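Local atomic coordinates of cell wall mannoprotein 1 (Neosartorya fumigata, PDB entry 5J5L), a protein that binds lipids such as arachidonic acid and is probably a secreted cell-wall protein and antigen recognised by the host's humoral immune response. Residues L7-T12 / I48-A53; T15-L20 / L74-D79. One frame throughout, in Å; residues are numbered along the deposited sequence.

Contact 1: residues L7-T12 / I48-A53; sequences LSDLST and IDQATA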
# COMPACT_ATOMS: atom_id res chain seq x y z
N LEU A 7 -6.07 8.26 10.53
CA LEU A 7 -4.85 7.71 11.14
C LEU A 7 -5.04 6.23 11.49
O LEU A 7 -4.14 5.41 11.24
CB LEU A 7 -4.44 8.49 12.38
CG LEU A 7 -4.02 9.93 12.10
CD1 LEU A 7 -3.86 10.71 13.38
CD2 LEU A 7 -2.75 9.98 11.29
N SER A 8 -6.20 5.90 12.05
CA SER A 8 -6.52 4.52 12.38
C SER A 8 -6.53 3.68 11.08
O SER A 8 -6.00 2.55 11.05
CB SER A 8 -7.86 4.45 13.10
OG SER A 8 -8.22 3.11 13.40
N ASP A 9 -7.11 4.24 10.02
CA ASP A 9 -7.16 3.56 8.72
C ASP A 9 -5.75 3.27 8.20
O ASP A 9 -5.50 2.20 7.64
CB ASP A 9 -7.86 4.41 7.66
CG ASP A 9 -9.35 4.53 7.86
OD1 ASP A 9 -9.99 3.75 8.62
OD2 ASP A 9 -9.92 5.42 7.18
N LEU A 10 -4.86 4.24 8.32
CA LEU A 10 -3.49 4.08 7.84
C LEU A 10 -2.73 3.04 8.67
O LEU A 10 -1.90 2.31 8.14
CB LEU A 10 -2.76 5.41 7.83
CG LEU A 10 -3.28 6.41 6.77
CD1 LEU A 10 -2.69 7.79 7.01
CD2 LEU A 10 -3.04 5.94 5.35
N SER A 11 -3.03 2.97 9.95
CA SER A 11 -2.38 1.97 10.81
C SER A 11 -2.80 0.55 10.41
O SER A 11 -1.99 -0.37 10.38
CB SER A 11 -2.74 2.21 12.26
OG SER A 11 -2.01 1.35 13.13
N THR A 12 -4.08 0.39 10.10
CA THR A 12 -4.62 -0.89 9.65
C THR A 12 -3.91 -1.31 8.35
O THR A 12 -3.54 -2.48 8.16
CB THR A 12 -6.15 -0.80 9.46
OG1 THR A 12 -6.78 -0.58 10.74
CG2 THR A 12 -6.72 -2.06 8.84
N ILE A 48 -7.28 0.05 1.96
CA ILE A 48 -6.80 1.24 1.25
C ILE A 48 -8.02 2.03 0.74
O ILE A 48 -8.09 3.24 0.91
CB ILE A 48 -5.85 0.88 0.08
CG1 ILE A 48 -4.52 0.30 0.61
CG2 ILE A 48 -5.58 2.11 -0.78
CD1 ILE A 48 -3.70 -0.42 -0.42
N ASP A 49 -8.96 1.32 0.13
CA ASP A 49 -10.18 1.95 -0.39
C ASP A 49 -10.99 2.60 0.75
O ASP A 49 -11.56 3.68 0.55
CB ASP A 49 -11.04 0.95 -1.16
CG ASP A 49 -10.44 0.60 -2.52
OD1 ASP A 49 -9.50 1.30 -2.98
OD2 ASP A 49 -10.91 -0.37 -3.14
N GLN A 50 -10.99 1.98 1.93
CA GLN A 50 -11.67 2.57 3.09
C GLN A 50 -11.01 3.88 3.50
O GLN A 50 -11.71 4.87 3.77
CB GLN A 50 -11.70 1.59 4.27
CG GLN A 50 -12.38 2.14 5.53
CD GLN A 50 -13.85 2.43 5.32
OE1 GLN A 50 -14.29 3.58 5.39
NE2 GLN A 50 -14.62 1.39 5.03
N ALA A 51 -9.68 3.89 3.56
CA ALA A 51 -8.91 5.10 3.87
C ALA A 51 -9.21 6.23 2.87
O ALA A 51 -9.42 7.38 3.26
CB ALA A 51 -7.42 4.81 3.90
N THR A 52 -9.24 5.88 1.58
CA THR A 52 -9.59 6.85 0.54
C THR A 52 -10.99 7.45 0.76
O THR A 52 -11.17 8.67 0.70
CB THR A 52 -9.53 6.17 -0.84
OG1 THR A 52 -8.20 5.69 -1.06
CG2 THR A 52 -9.88 7.15 -1.94
N ALA A 53 -11.97 6.59 1.05
CA ALA A 53 -13.33 7.06 1.28
C ALA A 53 -13.40 7.98 2.50
O ALA A 53 -14.08 9.00 2.49
CB ALA A 53 -14.28 5.88 1.45
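Asp9 and Ala51 meet side chain to side chain: the methyl of Ala51 lies 3.8 Å from CB of Asp9, and both side chains set out from their helices toward each other. With a lone methyl on one side and a methylene on the other, the backbones come very near here, Asp9 CA standing 5.4 Å from Ala51 CA. Beyond CB the aspartate bends across the neighbouring helix. Its CG lies beside the backbone N and anti to the carbonyl carbon (chi1 -71°), which carries the carboxylate over the backbone where Gln50 passes into Ala51, with OD2 3.5 Å from Ala51 CA. The same oxygen comes to 3.9 Å from the carbonyl O of Gln50, an acceptor facing an acceptor, while OD1 looks toward the aliphatic part of the glutamine, 4.2 Å from Gln50 CG. No hydrogen bond joins the two segments; the contact is van der Waals, part CB on CB and part carboxylate against the backbone. OD2 also lies close to OD2 of Asp54, a like-charge pair that could raise the proton affinity of either acid. On the inner side Leu10 turns its CD2 toward the seam, still 4.8 Å from Ala51 CB, and its side chain packs on Ala72 of helix 63-89. The Ala51 methyl also touches Ile13 and, on helix 100-124, Leu117. Ile48, one turn earlier, points away from segment 7-12 and touches both Ile13 and the bound arachidonic acid, whereas the side chain of Ala51 is about 11 Å from the lipid. The close alanine contact belongs to the first helical hairpin of an all-helical bundle of the HsbA family.

Contact 2: residues T15-L20 / L74-D79; sequences TDINTL and LGLKPD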
# COMPACT_ATOMS: atom_id res chain seq x y z
N THR A 15 -0.43 -2.52 9.23
CA THR A 15 -0.52 -3.88 9.75
C THR A 15 -0.73 -4.91 8.63
O THR A 15 -0.03 -5.93 8.60
CB THR A 15 -1.60 -3.98 10.84
OG1 THR A 15 -1.25 -3.06 11.87
CG2 THR A 15 -1.67 -5.38 11.42
N ASP A 16 -1.63 -4.61 7.69
CA ASP A 16 -1.88 -5.49 6.54
C ASP A 16 -0.60 -5.76 5.75
O ASP A 16 -0.32 -6.90 5.38
CB ASP A 16 -2.88 -4.88 5.56
CG ASP A 16 -4.30 -4.74 6.12
OD1 ASP A 16 -4.71 -5.46 7.09
OD2 ASP A 16 -5.04 -3.92 5.52
N ILE A 17 0.15 -4.69 5.46
CA ILE A 17 1.37 -4.79 4.67
C ILE A 17 2.38 -5.69 5.37
O ILE A 17 2.99 -6.56 4.74
CB ILE A 17 2.00 -3.42 4.37
CG1 ILE A 17 1.09 -2.60 3.44
CG2 ILE A 17 3.38 -3.57 3.73
CD1 ILE A 17 1.35 -1.10 3.48
N ASN A 18 2.56 -5.49 6.67
CA ASN A 18 3.56 -6.26 7.39
C ASN A 18 3.17 -7.72 7.51
O ASN A 18 4.02 -8.59 7.44
CB ASN A 18 3.85 -5.59 8.72
CG ASN A 18 4.58 -4.27 8.53
OD1 ASN A 18 5.46 -4.15 7.65
ND2 ASN A 18 4.22 -3.28 9.31
N THR A 19 1.87 -7.98 7.60
CA THR A 19 1.38 -9.36 7.54
C THR A 19 1.66 -9.99 6.18
O THR A 19 2.15 -11.12 6.11
CB THR A 19 -0.12 -9.42 7.89
OG1 THR A 19 -0.30 -8.86 9.20
CG2 THR A 19 -0.64 -10.84 7.84
N LEU A 20 1.39 -9.28 5.10
CA LEU A 20 1.72 -9.79 3.77
C LEU A 20 3.20 -10.16 3.62
O LEU A 20 3.54 -11.19 3.06
CB LEU A 20 1.37 -8.77 2.69
CG LEU A 20 -0.05 -8.82 2.17
CD1 LEU A 20 -0.26 -7.67 1.20
CD2 LEU A 20 -0.36 -10.14 1.48
N LEU A 74 3.75 8.68 4.78
CA LEU A 74 5.16 8.53 4.43
C LEU A 74 5.82 7.38 5.19
O LEU A 74 6.72 6.72 4.66
CB LEU A 74 5.93 9.82 4.69
CG LEU A 74 6.02 10.82 3.53
CD1 LEU A 74 4.71 10.92 2.75
CD2 LEU A 74 6.44 12.17 4.07
N GLY A 75 5.38 7.15 6.42
CA GLY A 75 5.86 6.02 7.21
C GLY A 75 5.55 4.68 6.59
O GLY A 75 6.26 3.69 6.85
N LEU A 76 4.53 4.61 5.74
CA LEU A 76 4.27 3.38 4.98
C LEU A 76 5.36 3.07 3.93
O LEU A 76 5.51 1.91 3.54
CB LEU A 76 2.90 3.43 4.29
CG LEU A 76 1.66 3.57 5.19
CD1 LEU A 76 0.39 3.75 4.36
CD2 LEU A 76 1.52 2.38 6.13
N LYS A 77 6.11 4.07 3.48
CA LYS A 77 7.00 3.90 2.33
C LYS A 77 8.01 2.76 2.54
O LYS A 77 8.10 1.85 1.70
CB LYS A 77 7.71 5.22 1.97
CG LYS A 77 8.66 5.12 0.78
CD LYS A 77 9.75 6.19 0.81
CE LYS A 77 9.18 7.58 0.67
NZ LYS A 77 10.25 8.61 0.62
N PRO A 78 8.77 2.79 3.65
CA PRO A 78 9.72 1.68 3.83
C PRO A 78 9.05 0.31 3.98
O PRO A 78 9.62 -0.69 3.56
CB PRO A 78 10.49 2.05 5.10
CG PRO A 78 9.68 3.09 5.77
CD PRO A 78 8.91 3.80 4.71
N ASP A 79 7.86 0.28 4.56
CA ASP A 79 7.12 -0.98 4.69
C ASP A 79 6.71 -1.51 3.32
O ASP A 79 6.77 -2.71 3.04
CB ASP A 79 5.89 -0.83 5.58
CG ASP A 79 6.25 -0.44 7.01
OD1 ASP A 79 7.43 -0.58 7.40
OD2 ASP A 79 5.35 0.01 7.71
O HOH W 1 6.69 -4.81 5.02
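Helices 3-26 and 63-89 run side by side in the lipid-binding helical bundle, and this contact joins them near the middle of the fold. The axes of the two short segments are 10.3 Å apart and nearly parallel, at 5°. Ile17 carries the apolar part. Its CG2 rests against the backbone of Asp79, 3.6 Å from the carbonyl O, while the other branch reaches the interior and brings CD1 to 4.4 Å from CD2 of Leu76. With chi1 at -67°, CG1 lies beside the backbone N and CG2 anti to it, which sends CG2 to the Asp79 backbone and CD1 to the leucine. The side chain of Ile17 comes within about 4 Å of the arachidonic acid, and Leu20, one turn on, touches it; both also pack on Leu44 of helix 31-56. On the outer side of the seam, the amide of Asn18 faces the carboxylate of Asp79 with their planes 72° apart. Asn18 ND2 is 3.8 Å from Asp79 OD2, which makes its salt bridge with Lys14 instead. A water completes the seam by donating to both helices: 3.0 Å to Asn18 OD1 and 2.9 Å to Asp79 O. Helix 63-89 is kinked here: Lys77 N bonds to Leu74 O rather than a full turn back, and Pro78 has no N-H to give. Apolar grip inside, water and charge on the outer side: the water's donation to OD1 is consistent with the modelled amide, and the charge on OD2 may favour ND2 on its side, though the approach is long and Lys14 meets that charge.

In the fold
From the N terminus, helix 3-26 supplies the first segment of both contacts, 7-12 and then 15-20, two turns further along. Helix 31-56 comes back along it, and contact 1 closes the first loop at 48-53. The chain goes on into helix 63-89, where 74-79 closes the longer loop of contact 2. Because 15-20 lies inside the first loop and its partner outside it, the two contacts cross rather than nest. Their centres are about 12 Å apart, and they touch where Leu10 O lies 4.0 Å from Leu76 CD2. Together they tie helix 3-26 to the next two long helices of the bundle that encloses the lipid.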